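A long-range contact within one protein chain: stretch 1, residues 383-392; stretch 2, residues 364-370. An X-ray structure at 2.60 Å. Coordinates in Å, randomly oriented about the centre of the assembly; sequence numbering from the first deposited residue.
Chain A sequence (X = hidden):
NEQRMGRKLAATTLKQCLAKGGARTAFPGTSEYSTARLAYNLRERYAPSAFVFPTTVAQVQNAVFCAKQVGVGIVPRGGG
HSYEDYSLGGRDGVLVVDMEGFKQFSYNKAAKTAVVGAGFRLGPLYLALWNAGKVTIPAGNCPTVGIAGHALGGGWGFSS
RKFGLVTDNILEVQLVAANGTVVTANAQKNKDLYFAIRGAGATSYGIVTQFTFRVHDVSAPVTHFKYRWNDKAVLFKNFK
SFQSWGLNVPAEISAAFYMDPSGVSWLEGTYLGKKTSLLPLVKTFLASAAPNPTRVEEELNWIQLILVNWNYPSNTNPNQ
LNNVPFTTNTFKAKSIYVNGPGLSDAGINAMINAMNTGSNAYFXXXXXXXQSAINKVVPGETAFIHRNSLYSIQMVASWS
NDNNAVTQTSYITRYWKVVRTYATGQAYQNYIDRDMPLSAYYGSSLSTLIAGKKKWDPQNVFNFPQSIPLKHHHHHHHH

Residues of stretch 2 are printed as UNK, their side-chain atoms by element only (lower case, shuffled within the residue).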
# COMPACT_ATOMS: atom_id res chain seq x y z
N ALA A 383 7.97 3.99 12.32
CA ALA A 383 7.59 2.59 12.44
C ALA A 383 7.92 1.79 11.18
O ALA A 383 7.91 0.56 11.23
CB ALA A 383 6.09 2.48 12.74
N PHE A 384 8.22 2.45 10.06
CA PHE A 384 8.61 1.77 8.83
C PHE A 384 10.12 1.56 8.84
O PHE A 384 10.89 2.53 8.83
CB PHE A 384 8.17 2.56 7.60
CG PHE A 384 8.29 1.79 6.32
CD1 PHE A 384 9.49 1.77 5.61
CD2 PHE A 384 7.21 1.06 5.83
CE1 PHE A 384 9.61 1.04 4.43
CE2 PHE A 384 7.32 0.33 4.65
CZ PHE A 384 8.52 0.33 3.95
N ILE A 385 10.55 0.30 8.85
CA ILE A 385 11.95 -0.05 9.11
C ILE A 385 12.73 -0.40 7.84
O ILE A 385 13.97 -0.41 7.88
CB ILE A 385 12.04 -1.22 10.12
CG1 ILE A 385 11.49 -2.52 9.50
CG2 ILE A 385 11.33 -0.88 11.43
CD1 ILE A 385 11.80 -3.78 10.32
N HIS A 386 12.06 -0.68 6.73
CA HIS A 386 12.71 -1.26 5.56
C HIS A 386 13.42 -0.15 4.79
O HIS A 386 12.97 0.32 3.74
CB HIS A 386 11.68 -1.99 4.72
CG HIS A 386 10.71 -2.77 5.54
ND1 HIS A 386 11.07 -3.90 6.25
CD2 HIS A 386 9.39 -2.57 5.80
CE1 HIS A 386 10.02 -4.36 6.91
NE2 HIS A 386 8.99 -3.58 6.65
N ARG A 387 14.57 0.25 5.32
CA ARG A 387 15.30 1.40 4.81
C ARG A 387 16.65 1.02 4.21
O ARG A 387 17.49 1.90 4.00
CB ARG A 387 15.50 2.42 5.93
CG ARG A 387 14.23 2.80 6.65
CD ARG A 387 13.37 3.67 5.77
NE ARG A 387 12.27 4.26 6.51
CZ ARG A 387 11.40 5.12 5.98
NH1 ARG A 387 11.55 5.47 4.70
NH2 ARG A 387 10.41 5.62 6.71
N ASN A 388 16.88 -0.28 3.94
CA ASN A 388 18.20 -0.73 3.51
C ASN A 388 18.15 -1.86 2.48
O ASN A 388 19.12 -2.62 2.34
CB ASN A 388 19.04 -1.17 4.71
CG ASN A 388 20.53 -1.06 4.44
OD1 ASN A 388 21.01 -0.06 3.90
ND2 ASN A 388 21.27 -2.09 4.82
N SER A 389 17.05 -1.97 1.74
CA SER A 389 16.90 -3.01 0.73
C SER A 389 17.18 -2.44 -0.66
O SER A 389 17.13 -1.23 -0.89
CB SER A 389 15.48 -3.57 0.74
OG SER A 389 14.61 -2.56 0.23
N LEU A 390 17.46 -3.35 -1.59
CA LEU A 390 17.51 -2.95 -2.99
C LEU A 390 16.11 -2.91 -3.59
O LEU A 390 15.75 -1.92 -4.25
CB LEU A 390 18.42 -3.90 -3.78
CG LEU A 390 18.71 -3.57 -5.24
CD1 LEU A 390 19.30 -2.15 -5.40
CD2 LEU A 390 19.63 -4.64 -5.85
N TYR A 391 15.30 -3.94 -3.34
CA TYR A 391 13.94 -3.98 -3.85
C TYR A 391 13.08 -4.91 -2.99
O TYR A 391 13.60 -5.74 -2.24
CB TYR A 391 13.91 -4.40 -5.33
CG TYR A 391 14.52 -5.76 -5.61
CD1 TYR A 391 13.77 -6.93 -5.45
CD2 TYR A 391 15.83 -5.87 -6.06
CE1 TYR A 391 14.32 -8.16 -5.71
CE2 TYR A 391 16.38 -7.10 -6.34
CZ TYR A 391 15.62 -8.25 -6.16
OH TYR A 391 16.17 -9.49 -6.42
N SER A 392 11.77 -4.75 -3.11
CA SER A 392 10.78 -5.65 -2.53
C SER A 392 10.24 -6.57 -3.61
O SER A 392 10.27 -6.24 -4.79
CB SER A 392 9.63 -4.86 -1.92
OG SER A 392 8.98 -4.07 -2.92
N UNK A 364 6.21 -8.70 -8.85
CA UNK A 364 6.54 -7.30 -9.10
C UNK A 364 7.61 -6.87 -8.11
O UNK A 364 7.49 -7.13 -6.91
c UNK A 364 4.21 -6.84 -9.96
c UNK A 364 5.62 -4.90 -9.17
c UNK A 364 5.29 -6.40 -8.98
c UNK A 364 2.95 -6.03 -9.84
N UNK A 365 8.64 -6.17 -8.60
CA UNK A 365 9.83 -5.83 -7.82
C UNK A 365 9.97 -4.31 -7.79
O UNK A 365 10.40 -3.71 -8.78
c UNK A 365 10.13 -9.86 -9.91
c UNK A 365 11.67 -8.88 -7.84
c UNK A 365 10.21 -8.49 -9.69
o UNK A 365 10.73 -12.10 -9.33
c UNK A 365 10.81 -10.74 -9.10
c UNK A 365 11.08 -6.47 -8.41
c UNK A 365 11.59 -10.25 -8.06
c UNK A 365 10.98 -7.97 -8.65
N UNK A 366 9.62 -3.68 -6.67
CA UNK A 366 9.73 -2.23 -6.53
C UNK A 366 11.14 -1.86 -6.12
O UNK A 366 11.65 -2.36 -5.11
c UNK A 366 8.75 -1.70 -5.49
o UNK A 366 7.04 -2.02 -7.10
n UNK A 366 6.40 -1.77 -4.96
c UNK A 366 7.32 -1.85 -5.92
N UNK A 367 11.78 -0.96 -6.86
CA UNK A 367 13.17 -0.62 -6.60
C UNK A 367 13.25 0.39 -5.46
O UNK A 367 12.56 1.41 -5.46
c UNK A 367 15.71 1.29 -8.82
c UNK A 367 15.27 0.36 -7.69
c UNK A 367 16.15 -0.88 -7.61
c UNK A 367 13.82 -0.06 -7.86
N UNK A 368 14.10 0.09 -4.46
CA UNK A 368 14.40 1.02 -3.38
C UNK A 368 15.82 1.56 -3.65
O UNK A 368 15.99 2.44 -4.51
c UNK A 368 11.98 -0.70 -2.26
c UNK A 368 10.25 -0.38 -0.64
o UNK A 368 8.97 -0.64 -0.19
c UNK A 368 12.85 0.11 -1.53
c UNK A 368 11.09 0.42 0.11
c UNK A 368 14.27 0.37 -2.00
c UNK A 368 10.68 -0.94 -1.82
c UNK A 368 12.39 0.65 -0.33
N UNK A 369 16.82 1.09 -2.92
CA UNK A 369 18.20 1.41 -3.25
C UNK A 369 18.76 2.58 -2.46
O UNK A 369 18.04 3.41 -1.91
N UNK A 370 20.09 2.64 -2.44
CA UNK A 370 20.80 3.62 -1.61
C UNK A 370 20.59 5.06 -2.08
O UNK A 370 20.65 5.98 -1.25
o UNK A 370 22.82 3.36 -2.90
c UNK A 370 22.29 3.28 -1.59
O HOH W 1 7.53 -4.95 -4.93
O HOH W 2 7.51 -2.02 -1.67

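Position 364 carries four side-chain carbons, forked at the first, with one arm two carbons long. The side chain stays at least 6.5 Å from stretch 1. Branching at CB with unequal arms identifies I364. Its backbone O accepts a hydrogen bond from water 1 (2.9 Å).

Position 365 has one carbon followed by a six-carbon ring bearing one oxygen. A ring carbon lies 3.5 Å from Y391 CE1. That is a tyrosine, Y365. Its ring lies obliquely to the ring of Y391, with planes at 71° and centroids 5.7 Å apart. The ring carbon closest to Y391 CE1 is Y365 CD2. Its CA also makes a CA-H...O contact with S392 O at 3.1 Å.

Position 366 has two side-chain carbons, the second carrying one oxygen and one nitrogen. CB packs 3.5 Å from S392 OG, on the same face of the sheet. This short amide is N366. Its backbone O accepts from S392 N at 3.1 Å; the return bond, from N366 N to S392 O at 3.2 Å, is weak.

Position 367 has four carbons, forked at the second. An end carbon lies 3.5 Å from L390 O. The fork one carbon beyond CB makes it L367. It pairs with Y391 in antiparallel register, without hydrogen bonds between the two. Its CD1 reaches L390 CD1 at 4.1 Å.

Position 368 again has one carbon and a six-carbon ring bearing one oxygen. CB points toward stretch 1 and lies 3.5 Å from S389 O. The residue is Y368. The ring extends past S389 and S392, and its OH comes within 4.3 Å of F384 CZ. Y368 N donates to L390 O at 2.6 Å.

Position 369 has no side-chain atoms and is G369. At phi/psi of 96/161, a CB would be jammed against the carbonyl O of Y368. G369 N donates to S389 O at 3.1 Å.

Position 370 has one carbon and one oxygen. The side chain is exposed and touches nothing on stretch 1. This is S370.

The contact combines a short antiparallel pairing with an adjoining backbone clasp. S392 and N366 form a loose bridge. Beyond it, the amides of Y368 and G369 hold the carbonyls of L390 and S389. Side chains fill in around this backbone: Y391 meets Y365, while Y368 has the most area covered by the other stretch, 95 Å². Water adds further links. Water 1 bonds to I364 O, N366 N and S392 OG. Water 2 joins S392 OG (2.8 Å) to Y368 OH (2.5 Å).

Stretch 2, residues 364-370: IYNLYGS
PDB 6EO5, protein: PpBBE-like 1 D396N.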